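Local coordinates for protein Hcp1 family type VI secretion system effector (Salmonella typhimurium, PDB 5XHH) that probably serves as the Hcp tube component of a type VI secretion system, as in other Hcp proteins, whose rings stack into a conduit for effectors, at residues 4-9 against 16-21; 28-33 against 82-87; 10-15 against 70-75; 64-69 against 121-126. All blocks are in the same frame, centred on the assembly; numbering follows the deposited sequence.

Interaction 1 of 4, residues 4-9 against 16-21; sequences DIFLKI and SMDDKH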
loop_
_atom_site.group_PDB
_atom_site.type_symbol
_atom_site.label_atom_id
_atom_site.label_comp_id
_atom_site.label_asym_id
_atom_site.label_seq_id
_atom_site.Cartn_x
_atom_site.Cartn_y
_atom_site.Cartn_z
ATOM N N ASP A 4 1.189 10.823 9.930
ATOM C CA ASP A 4 -0.064 10.317 9.384
ATOM C C ASP A 4 0.213 9.611 8.065
ATOM O O ASP A 4 0.977 10.109 7.229
ATOM C CB ASP A 4 -1.085 11.440 9.144
ATOM C CG ASP A 4 -1.436 12.211 10.407
ATOM O OD1 ASP A 4 -1.621 11.585 11.470
ATOM O OD2 ASP A 4 -1.528 13.452 10.334
ATOM N N ILE A 5 -0.414 8.452 7.890
ATOM C CA ILE A 5 -0.272 7.611 6.708
ATOM C C ILE A 5 -1.673 7.221 6.262
ATOM O O ILE A 5 -2.455 6.699 7.064
ATOM C CB ILE A 5 0.568 6.347 6.995
ATOM C CG1 ILE A 5 1.885 6.706 7.715
ATOM C CG2 ILE A 5 0.861 5.602 5.703
ATOM C CD1 ILE A 5 2.622 5.507 8.331
ATOM N N PHE A 6 -1.987 7.458 4.993
ATOM C CA PHE A 6 -3.300 7.158 4.445
ATOM C C PHE A 6 -3.151 6.250 3.236
ATOM O O PHE A 6 -2.215 6.405 2.443
ATOM C CB PHE A 6 -4.044 8.445 4.047
ATOM C CG PHE A 6 -4.227 9.397 5.185
ATOM C CD1 PHE A 6 -5.208 9.180 6.122
ATOM C CD2 PHE A 6 -3.398 10.503 5.329
ATOM C CE1 PHE A 6 -5.378 10.055 7.180
ATOM C CE2 PHE A 6 -3.559 11.382 6.383
ATOM C CZ PHE A 6 -4.557 11.159 7.305
ATOM N N LEU A 7 -4.067 5.293 3.108
ATOM C CA LEU A 7 -4.095 4.391 1.969
ATOM C C LEU A 7 -5.487 4.426 1.361
ATOM O O LEU A 7 -6.462 4.030 2.004
ATOM C CB LEU A 7 -3.708 2.966 2.356
ATOM C CG LEU A 7 -3.673 1.997 1.175
ATOM C CD1 LEU A 7 -2.738 2.515 0.090
ATOM C CD2 LEU A 7 -3.252 0.595 1.618
ATOM N N LYS A 8 -5.570 4.912 0.132
ATOM C CA LYS A 8 -6.808 4.995 -0.620
ATOM C C LYS A 8 -6.838 3.820 -1.588
ATOM O O LYS A 8 -6.026 3.754 -2.511
ATOM C CB LYS A 8 -6.884 6.326 -1.362
ATOM C CG LYS A 8 -8.147 6.486 -2.209
ATOM C CD LYS A 8 -7.975 7.552 -3.279
ATOM C CE LYS A 8 -9.311 7.865 -3.945
ATOM N NZ LYS A 8 -9.126 8.556 -5.233
ATOM N N ILE A 9 -7.776 2.898 -1.392
ATOM C CA ILE A 9 -7.916 1.731 -2.247
ATOM C C ILE A 9 -9.233 1.829 -3.008
ATOM O O ILE A 9 -10.298 1.957 -2.395
ATOM C CB ILE A 9 -7.859 0.426 -1.436
ATOM C CG1 ILE A 9 -6.554 0.341 -0.635
ATOM C CG2 ILE A 9 -7.985 -0.766 -2.377
ATOM C CD1 ILE A 9 -6.466 -0.899 0.224
ATOM N N SER A 16 -11.170 6.700 7.852
ATOM C CA SER A 16 -10.557 7.933 8.323
ATOM C C SER A 16 -11.544 9.090 8.307
ATOM O O SER A 16 -12.374 9.214 7.404
ATOM C CB SER A 16 -9.350 8.298 7.461
ATOM O OG SER A 16 -8.768 9.479 7.959
ATOM N N MET A 17 -11.435 9.941 9.315
ATOM C CA MET A 17 -12.223 11.157 9.395
ATOM C C MET A 17 -11.467 12.377 8.906
ATOM O O MET A 17 -12.045 13.463 8.864
ATOM C CB MET A 17 -12.702 11.383 10.831
ATOM C CG MET A 17 -13.849 10.469 11.232
ATOM S SD MET A 17 -15.281 10.733 10.172
ATOM C CE MET A 17 -15.656 12.454 10.520
ATOM N N ASP A 18 -10.195 12.226 8.535
ATOM C CA ASP A 18 -9.404 13.357 8.067
ATOM C C ASP A 18 -10.089 14.061 6.903
ATOM O O ASP A 18 -10.668 13.420 6.023
ATOM C CB ASP A 18 -8.016 12.891 7.634
ATOM C CG ASP A 18 -7.082 14.047 7.348
ATOM O OD1 ASP A 18 -6.478 14.536 8.316
ATOM O OD2 ASP A 18 -6.936 14.455 6.174
ATOM N N ASP A 19 -9.987 15.393 6.891
ATOM C CA ASP A 19 -10.655 16.182 5.864
ATOM C C ASP A 19 -10.140 15.844 4.475
ATOM O O ASP A 19 -10.930 15.697 3.540
ATOM C CB ASP A 19 -10.481 17.674 6.144
ATOM C CG ASP A 19 -11.586 18.231 7.009
ATOM O OD1 ASP A 19 -12.756 17.867 6.757
ATOM O OD2 ASP A 19 -11.285 19.019 7.935
ATOM N N LYS A 20 -8.823 15.716 4.317
ATOM C CA LYS A 20 -8.265 15.454 2.997
ATOM C C LYS A 20 -8.324 13.983 2.607
ATOM O O LYS A 20 -8.165 13.666 1.427
ATOM C CB LYS A 20 -6.807 15.931 2.919
ATOM C CG LYS A 20 -6.579 17.394 3.266
ATOM C CD LYS A 20 -7.424 18.325 2.414
ATOM C CE LYS A 20 -6.962 18.347 0.964
ATOM N NZ LYS A 20 -7.777 19.296 0.159
ATOM N N HIS A 21 -8.534 13.081 3.557
ATOM C CA HIS A 21 -8.442 11.649 3.302
ATOM C C HIS A 21 -9.628 10.925 3.888
ATOM O O HIS A 21 -9.509 9.811 4.415
ATOM C CB HIS A 21 -7.134 11.084 3.850
ATOM C CG HIS A 21 -5.937 11.712 3.225
ATOM N ND1 HIS A 21 -5.345 11.206 2.091
ATOM C CD2 HIS A 21 -5.275 12.856 3.520
ATOM C CE1 HIS A 21 -4.344 11.992 1.733
ATOM N NE2 HIS A 21 -4.277 12.997 2.589
#
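Phe6 and His21 lie flat against each other in an offset stack. Their ring centroids are 4.1 Å apart and their planes are only 2° from parallel. Phe6 CG stands anti to its carbonyl carbon (chi1 -58°), which lays the ring over the imidazole. The imidazole does not sit squarely over the phenyl ring. His21 CG lies above the rim, 3.5 Å from Phe6 CG, while Phe6 CD2 sits over the middle of the imidazole. His21 CB makes a CH-pi contact with the same face, 3.7 Å from the Phe6 ring centroid.

Phe6 points from strand 3-9 toward a loop without regular structure. This loop leads to strand 25-26, which pairs with strand 3-9 on the side away from strand 79-88. Two small turns shape it. Ser16 OG accepts from Asp18 N at 3.1 Å, an ST turn. Asp18 OD2 accepts from Lys20 N at 2.9 Å, an Asx turn, with the donor above the carboxylate plane.

The far end of the phenyl ring has van der Waals neighbours. Phe6 CE1 is 3.5 Å from Ser16 OG, and Phe6 CZ is 3.8 Å from Asp18 CG. Both approach the ring obliquely.

Asp18 OD1 forms a salt bridge with Arg87, and Ser16 OG bonds to Glu26. His21 is held through both ring nitrogens, ND1 by Glu24 and NE2 by Glu95, which should fix the rotation of the imidazole.

Interaction 2 of 4, residues 28-33 against 82-87; sequences LSWRWN and AILVMR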
loop_
_atom_site.group_PDB
_atom_site.type_symbol
_atom_site.label_atom_id
_atom_site.label_comp_id
_atom_site.label_asym_id
_atom_site.label_seq_id
_atom_site.Cartn_x
_atom_site.Cartn_y
_atom_site.Cartn_z
ATOM N N LEU A 28 -0.891 2.055 10.051
ATOM C CA LEU A 28 0.062 2.070 11.155
ATOM C C LEU A 28 1.509 1.980 10.665
ATOM O O LEU A 28 2.375 2.684 11.184
ATOM C CB LEU A 28 -0.254 0.932 12.128
ATOM C CG LEU A 28 -1.671 1.014 12.736
ATOM C CD1 LEU A 28 -2.092 -0.310 13.307
ATOM C CD2 LEU A 28 -1.749 2.134 13.802
ATOM N N SER A 29 1.779 1.149 9.657
ATOM C CA SER A 29 3.119 0.992 9.102
ATOM C C SER A 29 3.008 0.261 7.771
ATOM O O SER A 29 1.981 -0.344 7.462
ATOM C CB SER A 29 4.039 0.229 10.061
ATOM O OG SER A 29 3.664 -1.123 10.158
ATOM N N TRP A 30 4.095 0.289 7.000
ATOM C CA TRP A 30 4.075 -0.232 5.634
ATOM C C TRP A 30 5.506 -0.463 5.188
ATOM O O TRP A 30 6.430 0.170 5.693
ATOM C CB TRP A 30 3.365 0.732 4.672
ATOM C CG TRP A 30 4.046 2.061 4.605
ATOM C CD1 TRP A 30 3.749 3.176 5.332
ATOM C CD2 TRP A 30 5.163 2.408 3.774
ATOM N NE1 TRP A 30 4.607 4.192 5.011
ATOM C CE2 TRP A 30 5.496 3.745 4.063
ATOM C CE3 TRP A 30 5.920 1.710 2.822
ATOM C CZ2 TRP A 30 6.550 4.416 3.416
ATOM C CZ3 TRP A 30 6.984 2.379 2.182
ATOM C CH2 TRP A 30 7.276 3.714 2.481
ATOM N N ARG A 31 5.680 -1.357 4.219
ATOM C CA ARG A 31 6.988 -1.576 3.616
ATOM C C ARG A 31 6.826 -2.309 2.289
ATOM O O ARG A 31 5.845 -3.021 2.059
ATOM C CB ARG A 31 7.929 -2.355 4.552
ATOM C CG ARG A 31 7.625 -3.839 4.723
ATOM C CD ARG A 31 6.486 -4.056 5.713
ATOM N NE ARG A 31 6.691 -3.353 6.979
ATOM C CZ ARG A 31 5.724 -3.101 7.857
ATOM N NH1 ARG A 31 5.993 -2.450 8.978
ATOM N NH2 ARG A 31 4.481 -3.488 7.608
ATOM N N TRP A 32 7.820 -2.121 1.424
ATOM C CA TRP A 32 7.961 -2.833 0.159
ATOM C C TRP A 32 9.391 -2.609 -0.309
ATOM O O TRP A 32 10.091 -1.742 0.216
ATOM C CB TRP A 32 6.941 -2.364 -0.892
ATOM C CG TRP A 32 7.052 -0.896 -1.315
ATOM C CD1 TRP A 32 6.542 0.182 -0.665
ATOM C CD2 TRP A 32 7.690 -0.380 -2.503
ATOM N NE1 TRP A 32 6.827 1.342 -1.360
ATOM C CE2 TRP A 32 7.531 1.023 -2.490
ATOM C CE3 TRP A 32 8.386 -0.967 -3.559
ATOM C CZ2 TRP A 32 8.038 1.844 -3.500
ATOM C CZ3 TRP A 32 8.881 -0.153 -4.572
ATOM C CH2 TRP A 32 8.710 1.237 -4.531
ATOM N N ASN A 33 9.837 -3.416 -1.274
ATOM C CA ASN A 33 11.156 -3.161 -1.836
ATOM C C ASN A 33 11.231 -3.621 -3.285
ATOM O O ASN A 33 10.449 -4.453 -3.751
ATOM C CB ASN A 33 12.297 -3.795 -1.002
ATOM C CG ASN A 33 12.370 -5.309 -1.105
ATOM O OD1 ASN A 33 12.802 -5.864 -2.123
ATOM N ND2 ASN A 33 12.003 -5.986 -0.021
ATOM N N ALA A 82 -4.284 2.273 -6.054
ATOM C CA ALA A 82 -4.239 2.571 -4.631
ATOM C C ALA A 82 -3.201 3.660 -4.422
ATOM O O ALA A 82 -2.179 3.671 -5.097
ATOM C CB ALA A 82 -3.875 1.334 -3.792
ATOM N N ILE A 83 -3.457 4.566 -3.487
ATOM C CA ILE A 83 -2.584 5.707 -3.262
ATOM C C ILE A 83 -2.193 5.721 -1.799
ATOM O O ILE A 83 -3.060 5.782 -0.920
ATOM C CB ILE A 83 -3.250 7.035 -3.647
ATOM C CG1 ILE A 83 -3.701 7.001 -5.108
ATOM C CG2 ILE A 83 -2.281 8.172 -3.396
ATOM C CD1 ILE A 83 -4.500 8.238 -5.549
ATOM N N LEU A 84 -0.896 5.669 -1.535
ATOM C CA LEU A 84 -0.361 5.693 -0.187
ATOM C C LEU A 84 0.304 7.046 0.001
ATOM O O LEU A 84 1.190 7.413 -0.769
ATOM C CB LEU A 84 0.623 4.538 0.023
ATOM C CG LEU A 84 1.054 4.179 1.448
ATOM C CD1 LEU A 84 1.963 2.946 1.435
ATOM C CD2 LEU A 84 1.777 5.332 2.114
ATOM N N VAL A 85 -0.114 7.773 1.030
ATOM C CA VAL A 85 0.385 9.110 1.304
ATOM C C VAL A 85 0.903 9.158 2.738
ATOM O O VAL A 85 0.265 8.633 3.652
ATOM C CB VAL A 85 -0.718 10.161 1.083
ATOM C CG1 VAL A 85 -0.412 11.402 1.856
ATOM C CG2 VAL A 85 -0.890 10.451 -0.426
ATOM N N MET A 86 2.059 9.787 2.931
ATOM C CA MET A 86 2.640 9.976 4.250
ATOM C C MET A 86 2.981 11.443 4.447
ATOM O O MET A 86 3.580 12.079 3.557
ATOM C CB MET A 86 3.884 9.101 4.423
ATOM C CG MET A 86 4.451 9.048 5.822
ATOM S SD MET A 86 5.524 7.598 5.971
ATOM C CE MET A 86 6.152 7.832 7.642
ATOM N N ARG A 87 2.622 11.959 5.628
ATOM C CA ARG A 87 2.888 13.340 6.000
ATOM C C ARG A 87 3.255 13.437 7.475
ATOM O O ARG A 87 2.853 12.607 8.291
ATOM C CB ARG A 87 1.671 14.238 5.741
ATOM C CG ARG A 87 0.616 14.122 6.816
ATOM C CD ARG A 87 -0.676 14.865 6.484
ATOM N NE ARG A 87 -1.672 14.654 7.537
ATOM C CZ ARG A 87 -2.978 14.851 7.389
ATOM N NH1 ARG A 87 -3.467 15.265 6.230
ATOM N NH2 ARG A 87 -3.797 14.630 8.405
#
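Leu84 presses one methyl onto the indole of Trp30, and this is the more closely packed, buried part of the contact. Leu84 CD1 lies over one face of the ring, nearer its rim than its middle. Leu84 CD1 is 3.9 Å from Trp30 CG. Leu84 CD1 also makes a CH-pi contact with the five-membered ring of Trp30, 4.1 Å from its centroid and 20° off the normal. The leucine side chain is extended, with CG anti to the backbone N (chi1 -166°), which carries CD1 across to the tryptophan.

The two residues come from different sheets. Trp30 is on strand 29-36 of the four-stranded sheet, and Leu84 is on strand 79-88 of the seven-stranded one. Their side chains fill the space between the sheets in the beta-barrel fold of the Hcp family. Ile5 and Leu7 of strand 3-9 pack on Leu84 too, and Ile5 also touches Trp30.

The contact is looser toward Met86, which has less surface buried than Leu84 and, like Trp30, is partly exposed. Met86 SD lies at the edge of the indole, in its plane, in a Met-aromatic contact. Trp30 NE1 points its N-H at Met86 SD in a weak hydrogen bond of 3.7 Å, with an angle of 157°. An extended chain beyond CG brings the sulfur this far. Tyr99 also meets the indole, its ring plane steeply inclined to that of Trp30.

Interaction 3 of 4, residues 10-15 against 70-75; sequences DGIDGE and FKYCAS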
loop_
_atom_site.group_PDB
_atom_site.type_symbol
_atom_site.label_atom_id
_atom_site.label_comp_id
_atom_site.label_asym_id
_atom_site.label_seq_id
_atom_site.Cartn_x
_atom_site.Cartn_y
_atom_site.Cartn_z
ATOM N N ASP A 10 -9.160 1.759 -4.339
ATOM C CA ASP A 10 -10.375 1.767 -5.152
ATOM C C ASP A 10 -11.316 0.657 -4.695
ATOM O O ASP A 10 -10.909 -0.499 -4.557
ATOM C CB ASP A 10 -10.041 1.581 -6.632
ATOM C CG ASP A 10 -9.471 2.825 -7.280
ATOM O OD1 ASP A 10 -9.491 3.904 -6.660
ATOM O OD2 ASP A 10 -9.032 2.720 -8.443
ATOM N N GLY A 11 -12.569 1.015 -4.439
ATOM C CA GLY A 11 -13.559 0.047 -4.022
ATOM C C GLY A 11 -13.425 -0.466 -2.602
ATOM O O GLY A 11 -14.276 -1.247 -2.166
ATOM N N ILE A 12 -12.398 -0.056 -1.862
ATOM C CA ILE A 12 -12.209 -0.531 -0.493
ATOM C C ILE A 12 -12.014 0.665 0.421
ATOM O O ILE A 12 -10.882 1.037 0.750
ATOM C CB ILE A 12 -11.026 -1.514 -0.386
ATOM C CG1 ILE A 12 -11.288 -2.739 -1.253
ATOM C CG2 ILE A 12 -10.829 -1.994 1.050
ATOM C CD1 ILE A 12 -10.236 -3.793 -1.157
ATOM N N ASP A 13 -13.119 1.273 0.835
ATOM C CA ASP A 13 -13.062 2.394 1.754
ATOM C C ASP A 13 -12.561 1.965 3.120
ATOM O O ASP A 13 -12.845 0.864 3.602
ATOM C CB ASP A 13 -14.438 3.029 1.929
ATOM C CG ASP A 13 -14.899 3.758 0.696
ATOM O OD1 ASP A 13 -14.089 3.907 -0.243
ATOM O OD2 ASP A 13 -16.066 4.193 0.683
ATOM N N GLY A 14 -11.825 2.861 3.747
ATOM C CA GLY A 14 -11.527 2.787 5.142
ATOM C C GLY A 14 -12.427 3.696 5.949
ATOM O O GLY A 14 -13.565 3.990 5.568
ATOM N N GLU A 15 -11.890 4.195 7.048
ATOM C CA GLU A 15 -12.696 4.798 8.088
ATOM C C GLU A 15 -12.255 6.204 8.446
ATOM O O GLU A 15 -12.904 6.838 9.279
ATOM C CB GLU A 15 -12.629 3.917 9.340
ATOM C CG GLU A 15 -13.886 3.790 10.111
ATOM C CD GLU A 15 -13.761 2.709 11.141
ATOM O OE1 GLU A 15 -13.901 1.524 10.782
ATOM O OE2 GLU A 15 -13.469 3.049 12.301
ATOM N N PHE A 70 -10.718 -8.813 3.021
ATOM C CA PHE A 70 -10.984 -10.252 3.029
ATOM C C PHE A 70 -11.703 -10.706 1.759
ATOM O O PHE A 70 -11.290 -11.669 1.099
ATOM C CB PHE A 70 -11.813 -10.601 4.270
ATOM C CG PHE A 70 -12.288 -12.027 4.302
ATOM C CD1 PHE A 70 -11.473 -13.031 4.801
ATOM C CD2 PHE A 70 -13.556 -12.363 3.837
ATOM C CE1 PHE A 70 -11.910 -14.350 4.827
ATOM C CE2 PHE A 70 -13.998 -13.683 3.858
ATOM C CZ PHE A 70 -13.176 -14.675 4.354
ATOM N N LYS A 71 -12.793 -10.028 1.407
ATOM C CA LYS A 71 -13.592 -10.434 0.255
ATOM C C LYS A 71 -12.782 -10.393 -1.044
ATOM O O LYS A 71 -12.798 -11.350 -1.825
ATOM C CB LYS A 71 -14.827 -9.545 0.162
ATOM C CG LYS A 71 -15.381 -9.351 -1.235
ATOM C CD LYS A 71 -16.816 -8.929 -1.124
ATOM C CE LYS A 71 -17.153 -8.003 -2.241
ATOM N NZ LYS A 71 -16.458 -6.706 -1.981
ATOM N N TYR A 72 -12.041 -9.295 -1.283
ATOM C CA TYR A 72 -11.200 -9.207 -2.479
ATOM C C TYR A 72 -10.122 -10.275 -2.480
ATOM O O TYR A 72 -9.748 -10.783 -3.540
ATOM C CB TYR A 72 -10.538 -7.840 -2.581
ATOM C CG TYR A 72 -11.333 -6.780 -3.292
ATOM C CD1 TYR A 72 -12.545 -6.318 -2.784
ATOM C CD2 TYR A 72 -10.846 -6.206 -4.459
ATOM C CE1 TYR A 72 -13.249 -5.320 -3.441
ATOM C CE2 TYR A 72 -11.539 -5.212 -5.108
ATOM C CZ TYR A 72 -12.736 -4.775 -4.598
ATOM O OH TYR A 72 -13.425 -3.782 -5.241
ATOM N N CYS A 73 -9.587 -10.607 -1.300
ATOM C CA CYS A 73 -8.546 -11.624 -1.229
ATOM C C CYS A 73 -9.097 -12.983 -1.635
ATOM O O CYS A 73 -8.468 -13.722 -2.400
ATOM C CB CYS A 73 -7.965 -11.680 0.182
ATOM S SG CYS A 73 -6.561 -12.821 0.358
ATOM N N ALA A 74 -10.269 -13.338 -1.100
ATOM C CA ALA A 74 -10.868 -14.623 -1.438
ATOM C C ALA A 74 -11.280 -14.674 -2.905
ATOM O O ALA A 74 -11.164 -15.721 -3.543
ATOM C CB ALA A 74 -12.070 -14.901 -0.535
ATOM N N SER A 75 -11.749 -13.565 -3.463
ATOM C CA SER A 75 -12.186 -13.594 -4.855
ATOM C C SER A 75 -11.077 -13.302 -5.866
ATOM O O SER A 75 -11.214 -13.686 -7.033
ATOM C CB SER A 75 -13.318 -12.590 -5.072
ATOM O OG SER A 75 -12.790 -11.277 -5.062
HETATM O O HOH W 1 -11.735 -2.163 -6.809
#
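Ile12 lays its longer branch over one face of the Tyr72 ring. The contact joins the irregular loop after strand 3-9 to helix 66-75, which packs beside the barrel in this Hcp fold.

Ile12 CG1 stands anti to the carbonyl carbon (chi1 -61°). From there the extended branch sends CD1 over the phenol, while CG2 takes another direction and packs on Ala65. Ile12 CD1 is 3.8 Å from Tyr72 CD1. Ile12 CD1 is also 3.9 Å from the Tyr72 ring centroid and 15° off the normal, a CH-pi contact. Ile12 CG1 follows behind, 3.9 Å from Tyr72 CE1. The two side chains run past each other in opposite directions: the isoleucine reaches toward the root of the tyrosine, and the tyrosine toward the backbone of the loop.

The Tyr72 ring extends from the helix with its hydroxyl beside Asp10 and Gly11. Tyr72 OH is 4.0 Å from Gly11 CA. The glycine has a positive phi of 73°, and the chain turns there just ahead of Ile12.

Ile79 of strand 79-88 and Val106 of strand 104-113 also touch Tyr72, so the ring meets strands of both sheets. Tyr72 OH also makes a weak hydrogen bond with Lys77 NZ. A water links it to the loop, lying 2.8 Å from Tyr72 OH and donating to Asp10 O at 2.9 Å.

Interaction 4 of 4, residues 64-69 against 121-126; sequences RASPNL and SRETVE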
loop_
_atom_site.group_PDB
_atom_site.type_symbol
_atom_site.label_atom_id
_atom_site.label_comp_id
_atom_site.label_asym_id
_atom_site.label_seq_id
_atom_site.Cartn_x
_atom_site.Cartn_y
_atom_site.Cartn_z
ATOM N N ARG A 64 -13.290 -0.588 8.849
ATOM C CA ARG A 64 -14.313 -0.771 7.825
ATOM C C ARG A 64 -13.766 -1.451 6.569
ATOM O O ARG A 64 -14.523 -2.101 5.843
ATOM C CB ARG A 64 -14.945 0.583 7.464
ATOM C CG ARG A 64 -15.912 0.527 6.278
ATOM C CD ARG A 64 -16.192 1.899 5.670
ATOM N NE ARG A 64 -17.280 2.596 6.348
ATOM C CZ ARG A 64 -18.566 2.484 6.019
ATOM N NH1 ARG A 64 -18.937 1.697 5.019
ATOM N NH2 ARG A 64 -19.487 3.160 6.693
ATOM N N ALA A 65 -12.469 -1.318 6.288
ATOM C CA ALA A 65 -11.925 -1.940 5.082
ATOM C C ALA A 65 -11.753 -3.444 5.231
ATOM O O ALA A 65 -11.730 -4.159 4.223
ATOM C CB ALA A 65 -10.577 -1.309 4.716
ATOM N N SER A 66 -11.662 -3.933 6.470
ATOM C CA SER A 66 -11.249 -5.314 6.696
ATOM C C SER A 66 -12.150 -6.339 6.020
ATOM O O SER A 66 -11.619 -7.213 5.313
ATOM C CB SER A 66 -11.125 -5.551 8.204
ATOM O OG SER A 66 -10.048 -4.810 8.728
ATOM N N PRO A 67 -13.482 -6.305 6.163
ATOM C CA PRO A 67 -14.291 -7.313 5.458
ATOM C C PRO A 67 -14.119 -7.254 3.954
ATOM O O PRO A 67 -14.164 -8.297 3.289
ATOM C CB PRO A 67 -15.733 -6.979 5.880
ATOM C CG PRO A 67 -15.601 -6.167 7.132
ATOM C CD PRO A 67 -14.335 -5.371 6.919
ATOM N N ASN A 68 -13.891 -6.065 3.391
ATOM C CA ASN A 68 -13.719 -5.981 1.948
ATOM C C ASN A 68 -12.329 -6.405 1.510
ATOM O O ASN A 68 -12.185 -6.994 0.435
ATOM C CB ASN A 68 -14.035 -4.570 1.458
ATOM C CG ASN A 68 -15.515 -4.371 1.228
ATOM O OD1 ASN A 68 -16.180 -5.251 0.698
ATOM N ND2 ASN A 68 -16.040 -3.233 1.650
ATOM N N LEU A 69 -11.295 -6.118 2.303
ATOM C CA LEU A 69 -9.988 -6.706 2.009
ATOM C C LEU A 69 -10.077 -8.232 2.000
ATOM O O LEU A 69 -9.590 -8.886 1.076
ATOM C CB LEU A 69 -8.947 -6.218 3.020
ATOM C CG LEU A 69 -8.630 -4.726 2.963
ATOM C CD1 LEU A 69 -7.917 -4.314 4.215
ATOM C CD2 LEU A 69 -7.751 -4.431 1.741
ATOM N N SER A 121 -6.849 -4.689 18.186
ATOM C CA SER A 121 -7.294 -5.524 17.073
ATOM C C SER A 121 -6.726 -4.901 15.811
ATOM O O SER A 121 -7.162 -3.813 15.413
ATOM C CB SER A 121 -8.815 -5.606 16.995
ATOM O OG SER A 121 -9.387 -4.305 16.993
ATOM N N ARG A 122 -5.756 -5.584 15.194
ATOM C CA ARG A 122 -5.056 -5.073 14.021
ATOM C C ARG A 122 -4.956 -6.166 12.966
ATOM O O ARG A 122 -5.446 -7.281 13.139
ATOM C CB ARG A 122 -3.660 -4.544 14.361
ATOM C CG ARG A 122 -2.736 -5.518 15.016
ATOM C CD ARG A 122 -1.414 -4.818 15.294
ATOM N NE ARG A 122 -1.565 -3.672 16.193
ATOM C CZ ARG A 122 -0.716 -2.647 16.243
ATOM N NH1 ARG A 122 0.331 -2.613 15.432
ATOM N NH2 ARG A 122 -0.912 -1.650 17.097
ATOM N N GLU A 123 -4.336 -5.825 11.846
ATOM C CA GLU A 123 -4.468 -6.650 10.654
ATOM C C GLU A 123 -3.351 -6.292 9.691
ATOM O O GLU A 123 -3.252 -5.132 9.251
ATOM C CB GLU A 123 -5.831 -6.429 10.017
ATOM C CG GLU A 123 -6.157 -7.317 8.850
ATOM C CD GLU A 123 -7.592 -7.125 8.412
ATOM O OE1 GLU A 123 -8.425 -7.981 8.750
ATOM O OE2 GLU A 123 -7.899 -6.105 7.746
ATOM N N THR A 124 -2.519 -7.282 9.376
ATOM C CA THR A 124 -1.510 -7.155 8.338
ATOM C C THR A 124 -2.109 -7.545 6.996
ATOM O O THR A 124 -2.892 -8.488 6.902
ATOM C CB THR A 124 -0.298 -8.037 8.666
ATOM O OG1 THR A 124 0.314 -7.539 9.850
ATOM C CG2 THR A 124 0.735 -8.032 7.532
ATOM N N VAL A 125 -1.754 -6.794 5.962
ATOM C CA VAL A 125 -2.312 -6.958 4.629
ATOM C C VAL A 125 -1.173 -6.889 3.624
ATOM O O VAL A 125 -0.282 -6.041 3.734
ATOM C CB VAL A 125 -3.363 -5.870 4.312
ATOM C CG1 VAL A 125 -3.956 -6.085 2.919
ATOM C CG2 VAL A 125 -4.448 -5.839 5.379
ATOM N N GLU A 126 -1.204 -7.772 2.644
ATOM C CA GLU A 126 -0.299 -7.697 1.517
ATOM C C GLU A 126 -1.111 -7.511 0.250
ATOM O O GLU A 126 -2.087 -8.246 0.021
ATOM C CB GLU A 126 0.568 -8.936 1.414
ATOM C CG GLU A 126 1.562 -9.078 2.546
ATOM C CD GLU A 126 2.435 -10.296 2.345
ATOM O OE1 GLU A 126 2.608 -10.691 1.172
ATOM O OE2 GLU A 126 2.938 -10.853 3.345
HETATM O O HOH W 2 -10.357 -9.160 7.186
#
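Glu123 reaches from strand 121-129 to the first turn of helix 66-75 and takes a hydrogen bond from Ser66. The contact sets this helix against the four-stranded sheet of the Hcp barrel.

The glutamate has its CG anti to the backbone N (chi1 -174°) and stays extended beyond it. The carboxylate is therefore carried the full length of the side chain. Ser66 OG donates to Glu123 OE2 at 2.7 Å. It comes from above the carboxylate plane, 43° out of it. Ser66 CB is close too, 3.3 Å from Glu123 OE2.

Glu123 OE2 has a second partner in His60 NE2, so two hydrogen bonds grip this buried oxygen. Ser66 OG also bonds to the backbone N of Asp63, just before the helix. These links probably help hold the carboxylate and the hydroxyl in place.

Leu69 lies one turn further along the helix and supplies the apolar half. Leu69 CD1 meets Val125 CG2 at 4.0 Å, and the two side chains cross at about a right angle. The same Leu69 CD1 is 4.0 Å from Glu123 OE2, so it packs beside the carboxylate as well. Ile12 also touches Leu69.

The other carboxylate oxygen is served by water. A single molecule donates to Glu123 OE1 at 2.8 Å and to the carbonyl oxygen of Ser66 at 3.0 Å.

Overall arrangement
All four contacts belong to one Hcp-family chain. Interactions 1 and 2 meet through neighbouring strands 3-9 and 79-88 of the seven-stranded sheet. They lie about 11 Å apart between centres, and a probable Lys8 N to Ile83 O backbone hydrogen bond joins the strands. Interaction 2 also reaches the four-stranded sheet, to which interaction 4 belongs, the two centres about 15 Å apart. Interactions 3 and 4 share helix 66-75, with centres about 8 Å apart. Along the chain, interaction 1 closes before 2 and 4 open, 3 crosses each of the others, and 2 and 4 cross as well. Early loop, helix and both sheets are thus tied together, consistent with a compact, tube-forming barrel subunit.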